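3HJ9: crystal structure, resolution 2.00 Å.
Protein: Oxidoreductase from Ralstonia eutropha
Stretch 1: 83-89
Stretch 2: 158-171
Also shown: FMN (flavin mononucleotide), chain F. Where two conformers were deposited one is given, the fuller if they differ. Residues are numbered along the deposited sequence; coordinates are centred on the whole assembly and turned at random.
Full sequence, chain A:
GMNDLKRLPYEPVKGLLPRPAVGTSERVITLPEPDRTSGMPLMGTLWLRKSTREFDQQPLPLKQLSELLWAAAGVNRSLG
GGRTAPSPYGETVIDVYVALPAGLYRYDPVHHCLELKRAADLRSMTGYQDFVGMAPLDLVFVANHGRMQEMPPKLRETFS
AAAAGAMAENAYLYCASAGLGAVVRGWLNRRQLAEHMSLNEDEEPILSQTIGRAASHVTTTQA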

ATOM      1  N   ARG A  83       7.376  10.909   6.228  1.00 12.99           N
ATOM      2  CA  ARG A  83       7.636   9.472   6.251  1.00 14.31           C
ATOM      3  C   ARG A  83       7.787   8.854   4.866  1.00 14.09           C
ATOM      4  O   ARG A  83       7.459   9.462   3.856  1.00 14.39           O
ATOM      5  CB  ARG A  83       6.533   8.776   7.057  1.00 15.32           C
ATOM      6  CG  ARG A  83       6.207   9.405   8.460  1.00 16.98           C
ATOM      7  CD  ARG A  83       7.403   9.395   9.404  1.00 18.47           C
ATOM      8  NE  ARG A  83       7.228  10.236  10.585  1.00 19.97           N
ATOM      9  CZ  ARG A  83       6.625   9.893  11.719  1.00 21.01           C
ATOM     10  NH1 ARG A  83       6.057   8.691  11.893  1.00 22.83           N
ATOM     11  NH2 ARG A  83       6.589  10.782  12.698  1.00 22.59           N
ATOM     12  N   THR A  84       8.291   7.626   4.840  1.00 14.20           N
ATOM     13  CA  THR A  84       8.487   6.891   3.596  1.00 15.08           C
ATOM     14  C   THR A  84       7.168   6.492   2.952  1.00 16.35           C
ATOM     15  O   THR A  84       7.177   6.209   1.775  1.00 17.11           O
ATOM     16  CB  THR A  84       9.328   5.614   3.825  1.00 15.08           C
ATOM     17  OG1 THR A  84       8.720   4.893   4.886  1.00 13.01           O
ATOM     18  CG2 THR A  84      10.808   5.979   4.199  1.00 13.58           C
ATOM     19  N   ALA A  85       6.059   6.497   3.713  1.00 17.79           N
ATOM     20  CA  ALA A  85       4.707   6.129   3.248  1.00 18.98           C
ATOM     21  C   ALA A  85       3.738   7.271   3.587  1.00 19.92           C
ATOM     22  O   ALA A  85       3.919   7.990   4.594  1.00 19.72           O
ATOM     23  CB  ALA A  85       4.247   4.818   3.902  1.00 17.13           C
ATOM     24  N   PRO A  86       2.712   7.461   2.749  1.00 19.43           N
ATOM     25  CA  PRO A  86       1.743   8.518   3.027  1.00 20.01           C
ATOM     26  C   PRO A  86       0.827   8.191   4.219  1.00 18.18           C
ATOM     27  O   PRO A  86       0.790   7.057   4.723  1.00 19.63           O
ATOM     28  CB  PRO A  86       0.950   8.592   1.727  1.00 19.35           C
ATOM     29  CG  PRO A  86       0.973   7.150   1.245  1.00 19.09           C
ATOM     30  CD  PRO A  86       2.322   6.656   1.575  1.00 19.91           C
ATOM     31  N   SER A  87       0.127   9.209   4.676  1.00 20.47           N
ATOM     32  CA  SER A  87      -0.872   9.059   5.751  1.00 21.98           C
ATOM     33  C   SER A  87      -1.887  10.192   5.671  1.00 22.02           C
ATOM     34  O   SER A  87      -1.482  11.305   5.430  1.00 20.70           O
ATOM     35  CB  SER A  87      -0.200   9.036   7.137  1.00 23.32           C
ATOM     36  OG  SER A  87       0.373  10.300   7.454  1.00 24.25           O
ATOM     37  N   PRO A  88      -3.190   9.920   5.926  1.00 23.26           N
ATOM     38  CA  PRO A  88      -4.240  10.948   5.837  1.00 24.56           C
ATOM     39  C   PRO A  88      -3.955  12.149   6.755  1.00 24.48           C
ATOM     40  O   PRO A  88      -3.560  11.952   7.909  1.00 24.02           O
ATOM     41  CB  PRO A  88      -5.505  10.190   6.276  1.00 24.76           C
ATOM     42  CG  PRO A  88      -5.016   9.140   7.124  1.00 24.45           C
ATOM     43  CD  PRO A  88      -3.727   8.682   6.522  1.00 24.48           C
ATOM     44  N   TYR A  89      -4.078  13.361   6.210  1.00 25.90           N
ATOM     45  CA  TYR A  89      -3.761  14.619   6.934  1.00 28.40           C
ATOM     46  C   TYR A  89      -2.334  14.714   7.538  1.00 29.61           C
ATOM     47  O   TYR A  89      -2.080  15.562   8.373  1.00 30.32           O
ATOM     48  CB  TYR A  89      -4.782  14.906   8.071  1.00 28.24           C
ATOM     49  CG  TYR A  89      -6.179  15.322   7.697  1.00 28.58           C
ATOM     50  CD1 TYR A  89      -6.425  16.239   6.670  1.00 29.27           C
ATOM     51  CD2 TYR A  89      -7.266  14.932   8.498  1.00 29.45           C
ATOM     52  CE1 TYR A  89      -7.733  16.662   6.379  1.00 28.95           C
ATOM     53  CE2 TYR A  89      -8.567  15.353   8.230  1.00 29.34           C
ATOM     54  CZ  TYR A  89      -8.793  16.220   7.174  1.00 29.20           C
ATOM     55  OH  TYR A  89     -10.071  16.604   6.902  1.00 29.78           O
ATOM     56  N   THR A 158     -10.950   2.568   5.615  1.00 20.36           N
ATOM     57  CA  THR A 158     -10.277   2.719   4.310  1.00 19.82           C
ATOM     58  C   THR A 158      -8.907   3.429   4.459  1.00 20.01           C
ATOM     59  O   THR A 158      -7.911   2.993   3.898  1.00 18.78           O
ATOM     60  CB  THR A 158     -11.117   3.512   3.311  1.00 20.26           C
ATOM     61  OG1 THR A 158     -12.382   2.858   3.121  1.00 21.19           O
ATOM     62  CG2 THR A 158     -10.400   3.647   1.955  1.00 19.56           C
ATOM     63  N   PHE A 159      -8.883   4.533   5.204  1.00 20.02           N
ATOM     64  CA  PHE A 159      -7.634   5.307   5.409  1.00 19.06           C
ATOM     65  C   PHE A 159      -6.581   4.513   6.169  1.00 18.10           C
ATOM     66  O   PHE A 159      -5.420   4.499   5.763  1.00 19.42           O
ATOM     67  CB  PHE A 159      -7.944   6.619   6.097  1.00 18.32           C
ATOM     68  CG  PHE A 159      -8.637   7.649   5.230  1.00 17.29           C
ATOM     69  CD1 PHE A 159      -9.122   7.382   3.935  1.00 18.62           C
ATOM     70  CD2 PHE A 159      -8.917   8.873   5.776  1.00 17.95           C
ATOM     71  CE1 PHE A 159      -9.762   8.323   3.204  1.00 18.44           C
ATOM     72  CE2 PHE A 159      -9.606   9.845   5.033  1.00 17.98           C
ATOM     73  CZ  PHE A 159     -10.005   9.576   3.743  1.00 18.46           C
ATOM     74  N   SER A 160      -6.988   3.825   7.232  1.00 18.05           N
ATOM     75  CA  SER A 160      -6.091   2.957   8.026  0.50 17.60           C
ATOM     76  C   SER A 160      -5.513   1.827   7.195  1.00 17.58           C
ATOM     77  O   SER A 160      -4.299   1.619   7.179  1.00 16.58           O
ATOM     78  CB  SER A 160      -6.838   2.302   9.181  0.50 17.34           C
ATOM     79  OG  SER A 160      -7.329   3.271  10.051  0.50 15.98           O
ATOM     80  N   ALA A 161      -6.401   1.104   6.499  1.00 16.36           N
ATOM     81  CA  ALA A 161      -6.024  -0.053   5.644  1.00 16.90           C
ATOM     82  C   ALA A 161      -5.130   0.371   4.465  1.00 17.05           C
ATOM     83  O   ALA A 161      -4.172  -0.316   4.177  1.00 18.46           O
ATOM     84  CB  ALA A 161      -7.295  -0.805   5.120  1.00 16.80           C
ATOM     85  N   ALA A 162      -5.432   1.508   3.821  1.00 16.65           N
ATOM     86  CA  ALA A 162      -4.617   2.035   2.696  1.00 17.12           C
ATOM     87  C   ALA A 162      -3.207   2.433   3.144  1.00 18.34           C
ATOM     88  O   ALA A 162      -2.211   2.014   2.510  1.00 16.70           O
ATOM     89  CB  ALA A 162      -5.302   3.222   1.993  1.00 13.73           C
ATOM     90  N   ALA A 163      -3.131   3.190   4.251  1.00 17.89           N
ATOM     91  CA  ALA A 163      -1.853   3.588   4.901  1.00 17.86           C
ATOM     92  C   ALA A 163      -1.056   2.347   5.278  1.00 19.06           C
ATOM     93  O   ALA A 163       0.108   2.248   4.892  1.00 21.01           O
ATOM     94  CB  ALA A 163      -2.108   4.463   6.156  1.00 16.77           C
ATOM     95  N   ALA A 164      -1.688   1.394   5.980  1.00 18.21           N
ATOM     96  CA  ALA A 164      -1.030   0.115   6.321  1.00 19.57           C
ATOM     97  C   ALA A 164      -0.567  -0.687   5.068  1.00 20.24           C
ATOM     98  O   ALA A 164       0.559  -1.221   5.041  1.00 19.33           O
ATOM     99  CB  ALA A 164      -1.895  -0.736   7.235  1.00 19.24           C
ATOM    100  N   GLY A 165      -1.408  -0.687   4.023  1.00 19.79           N
ATOM    101  CA  GLY A 165      -1.075  -1.310   2.759  1.00 19.84           C
ATOM    102  C   GLY A 165       0.166  -0.733   2.087  1.00 18.86           C
ATOM    103  O   GLY A 165       0.980  -1.461   1.553  1.00 18.57           O
ATOM    104  N   ALA A 166       0.257   0.595   2.071  1.00 19.48           N
ATOM    105  CA  ALA A 166       1.387   1.324   1.495  1.00 19.09           C
ATOM    106  C   ALA A 166       2.653   1.005   2.245  1.00 18.40           C
ATOM    107  O   ALA A 166       3.682   0.736   1.636  1.00 17.96           O
ATOM    108  CB  ALA A 166       1.137   2.800   1.534  1.00 16.98           C
HETATM  109  N   MSE A 167       2.556   0.981   3.571  1.00 16.93           N
HETATM  110  CA  MSE A 167       3.711   0.713   4.425  1.00 18.54           C
HETATM  111  C   MSE A 167       4.156  -0.730   4.279  1.00 17.63           C
HETATM  112  O   MSE A 167       5.368  -1.022   4.182  1.00 17.95           O
HETATM  113  CB  MSE A 167       3.388   1.016   5.885  1.00 18.92           C
HETATM  114  CG  MSE A 167       3.071   2.467   6.081  1.00 19.03           C
HETATM  115 SE   MSE A 167       2.132   2.761   7.758  0.75 21.26          SE
HETATM  116  CE  MSE A 167       3.603   3.180   8.890  1.00 21.51           C
ATOM    117  N   ALA A 168       3.175  -1.624   4.229  1.00 18.19           N
ATOM    118  CA  ALA A 168       3.453  -3.061   3.976  1.00 18.99           C
ATOM    119  C   ALA A 168       4.039  -3.219   2.565  1.00 19.34           C
ATOM    120  O   ALA A 168       4.859  -4.113   2.350  1.00 20.41           O
ATOM    121  CB  ALA A 168       2.182  -3.904   4.115  1.00 16.74           C
ATOM    122  N   GLU A 169       3.646  -2.350   1.603  1.00 20.44           N
ATOM    123  CA  GLU A 169       4.203  -2.448   0.240  1.00 19.61           C
ATOM    124  C   GLU A 169       5.674  -2.020   0.200  1.00 20.06           C
ATOM    125  O   GLU A 169       6.484  -2.650  -0.482  1.00 20.90           O
ATOM    126  CB  GLU A 169       3.365  -1.670  -0.783  1.00 19.88           C
ATOM    127  CG  GLU A 169       3.777  -1.873  -2.224  1.00 19.80           C
ATOM    128  CD  GLU A 169       3.651  -3.310  -2.733  1.00 21.69           C
ATOM    129  OE1 GLU A 169       3.174  -4.200  -1.986  1.00 21.36           O
ATOM    130  OE2 GLU A 169       4.028  -3.544  -3.916  1.00 22.58           O
ATOM    131  N   ASN A 170       6.016  -0.945   0.919  1.00 18.48           N
ATOM    132  CA  ASN A 170       7.410  -0.556   1.069  1.00 17.02           C
ATOM    133  C   ASN A 170       8.227  -1.739   1.619  1.00 17.48           C
ATOM    134  O   ASN A 170       9.336  -1.980   1.157  1.00 19.08           O
ATOM    135  CB  ASN A 170       7.585   0.634   2.023  1.00 14.66           C
ATOM    136  CG  ASN A 170       7.119   1.950   1.435  1.00 15.14           C
ATOM    137  OD1 ASN A 170       6.747   2.023   0.262  1.00 13.52           O
ATOM    138  ND2 ASN A 170       7.113   3.003   2.270  1.00 13.12           N
ATOM    139  N   ALA A 171       7.672  -2.446   2.602  1.00 18.69           N
ATOM    140  CA  ALA A 171       8.354  -3.621   3.237  1.00 18.75           C
ATOM    141  C   ALA A 171       8.549  -4.767   2.246  1.00 17.84           C
ATOM    142  O   ALA A 171       9.620  -5.418   2.229  1.00 21.23           O
ATOM    143  CB  ALA A 171       7.582  -4.106   4.507  1.00 18.62           C
TER
HETATM  144  N1  FMN F 300      -4.113  14.348   0.281  1.00 24.18           N
HETATM  145  C2  FMN F 300      -5.048  15.207  -0.248  1.00 25.34           C
HETATM  146  O2  FMN F 300      -4.716  16.318  -0.636  1.00 26.70           O
HETATM  147  N3  FMN F 300      -6.372  14.803  -0.366  1.00 25.18           N
HETATM  148  C4  FMN F 300      -6.785  13.576   0.078  1.00 24.97           C
HETATM  149  O4  FMN F 300      -7.985  13.261  -0.075  1.00 26.71           O
HETATM  150  C4A FMN F 300      -5.853  12.706   0.633  1.00 24.65           C
HETATM  151  N5  FMN F 300      -6.252  11.443   1.040  1.00 23.31           N
HETATM  152  C5A FMN F 300      -5.361  10.521   1.544  1.00 24.13           C
HETATM  153  C6  FMN F 300      -5.844   9.258   1.944  1.00 23.83           C
HETATM  154  C7  FMN F 300      -4.950   8.306   2.456  1.00 22.59           C
HETATM  155  C7M FMN F 300      -5.465   6.961   2.863  1.00 22.81           C
HETATM  156  C8  FMN F 300      -3.600   8.621   2.580  1.00 22.62           C
HETATM  157  C8M FMN F 300      -2.609   7.636   3.131  1.00 22.66           C
HETATM  158  C9  FMN F 300      -3.124   9.866   2.187  1.00 22.91           C
HETATM  159  C9A FMN F 300      -3.992  10.865   1.658  1.00 22.94           C
HETATM  160  N10 FMN F 300      -3.575  12.159   1.244  1.00 22.98           N
HETATM  161  C10 FMN F 300      -4.501  13.082   0.730  1.00 24.39           C
HETATM  162  C1' FMN F 300      -2.139  12.568   1.300  1.00 23.75           C
HETATM  163  C2' FMN F 300      -1.657  12.917   2.680  1.00 22.80           C
HETATM  164  O2' FMN F 300      -2.235  14.151   3.014  1.00 23.67           O
HETATM  165  C3' FMN F 300      -0.133  12.970   2.726  1.00 23.05           C
HETATM  166  O3' FMN F 300       0.317  11.668   2.499  1.00 22.70           O
HETATM  167  C4' FMN F 300       0.407  13.582   4.042  1.00 23.04           C
HETATM  168  O4' FMN F 300       0.118  14.944   4.007  1.00 25.00           O
HETATM  169  C5' FMN F 300       1.904  13.505   4.270  1.00 24.48           C
HETATM  170  O5' FMN F 300       2.578  14.000   3.127  1.00 23.09           O
HETATM  171  P   FMN F 300       3.560  12.997   2.341  1.00 23.60           P
HETATM  172  O1P FMN F 300       4.358  12.075   3.226  1.00 22.19           O
HETATM  173  O2P FMN F 300       2.758  12.051   1.441  1.00 22.82           O
HETATM  174  O3P FMN F 300       4.407  13.913   1.495  1.00 21.69           O

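The contact is small, 329 Å² summed over both sides, and mostly apolar. Stretch 1 has no regular structure through the contact, whereas residues 158-171 form a continuous helix whose backbone amides are paired within it, as in Ala-163 N to Phe-159 O at 3.0 Å. The helix therefore meets the other chain segment with side chains, and those that touch it, Phe-159, Ala-163, Ala-166, Met-167 and Asn-170, recur at the three- and four-residue spacing of one helical face.

The single hydrogen bond between the stretches runs from Asn-170 ND2 to Thr-84 O, 3.2 Å with an N-H...O angle of 148°, and is weak. The Asn-170 CA-to-CB bond points toward the other stretch, and chi1 in the m well (-73°) with chi2 near zero (-6°) sets ND2 at that distance from the carbonyl. The same nitrogen, Asn-170 ND2, lies 3.8 Å from Ala-85 CB, so the amide also packs against a methyl group. Thr-84 points its CA-to-CB bond toward the helix in the p rotamer (chi1 52°). Its OG1 is 3.6 Å from Asn-170 ND2, but its hydrogen bond is made elsewhere in the structure.

Ala-85 CA and Met-167 CA stand 5.6 Å apart, and the Ala-85 CA-to-CB bond points toward the helix. At this separation a methyl suffices for Ala-85 CB to reach Met-167 CG at 3.4 Å, a tight approach, and Ala-166 CB at 4.4 Å. The CA-to-CB bond of Met-167, a selenomethionine, points sideways to the loop. Its chi1 m (-63°) places CG beside the Ala-85 methyl, while chi2 t (162°) carries SE onward and chi3 is off-well at 94°. Small residues continue the packing along the helix toward its N-terminal side: Ala-166 CB meets Pro-86 CD at 4.0 Å, and Ala-163 CB lies 4.1 Å from Pro-86 O.

At the other end, where Pro-88 CA and Phe-159 CA stand 6.6 Å apart, a larger side chain bridges the gap. Phe-159, with chi1 m (-73°) and chi2 8°, brings CD2 to 3.7 Å from Pro-88 CB; the proline lies oblique to the ring, and FMN C6 sits over one ring face. The flavin joins both stretches: Pro-88 N is 3.6 Å from FMN C8, Phe-159 CA is 3.7 Å from FMN C7M, and Ser-87 N donates a hydrogen bond to FMN O3' at 3.3 Å (154°). Ser-87 itself, in the p rotamer (68°), keeps its side chain out of contact with the helix.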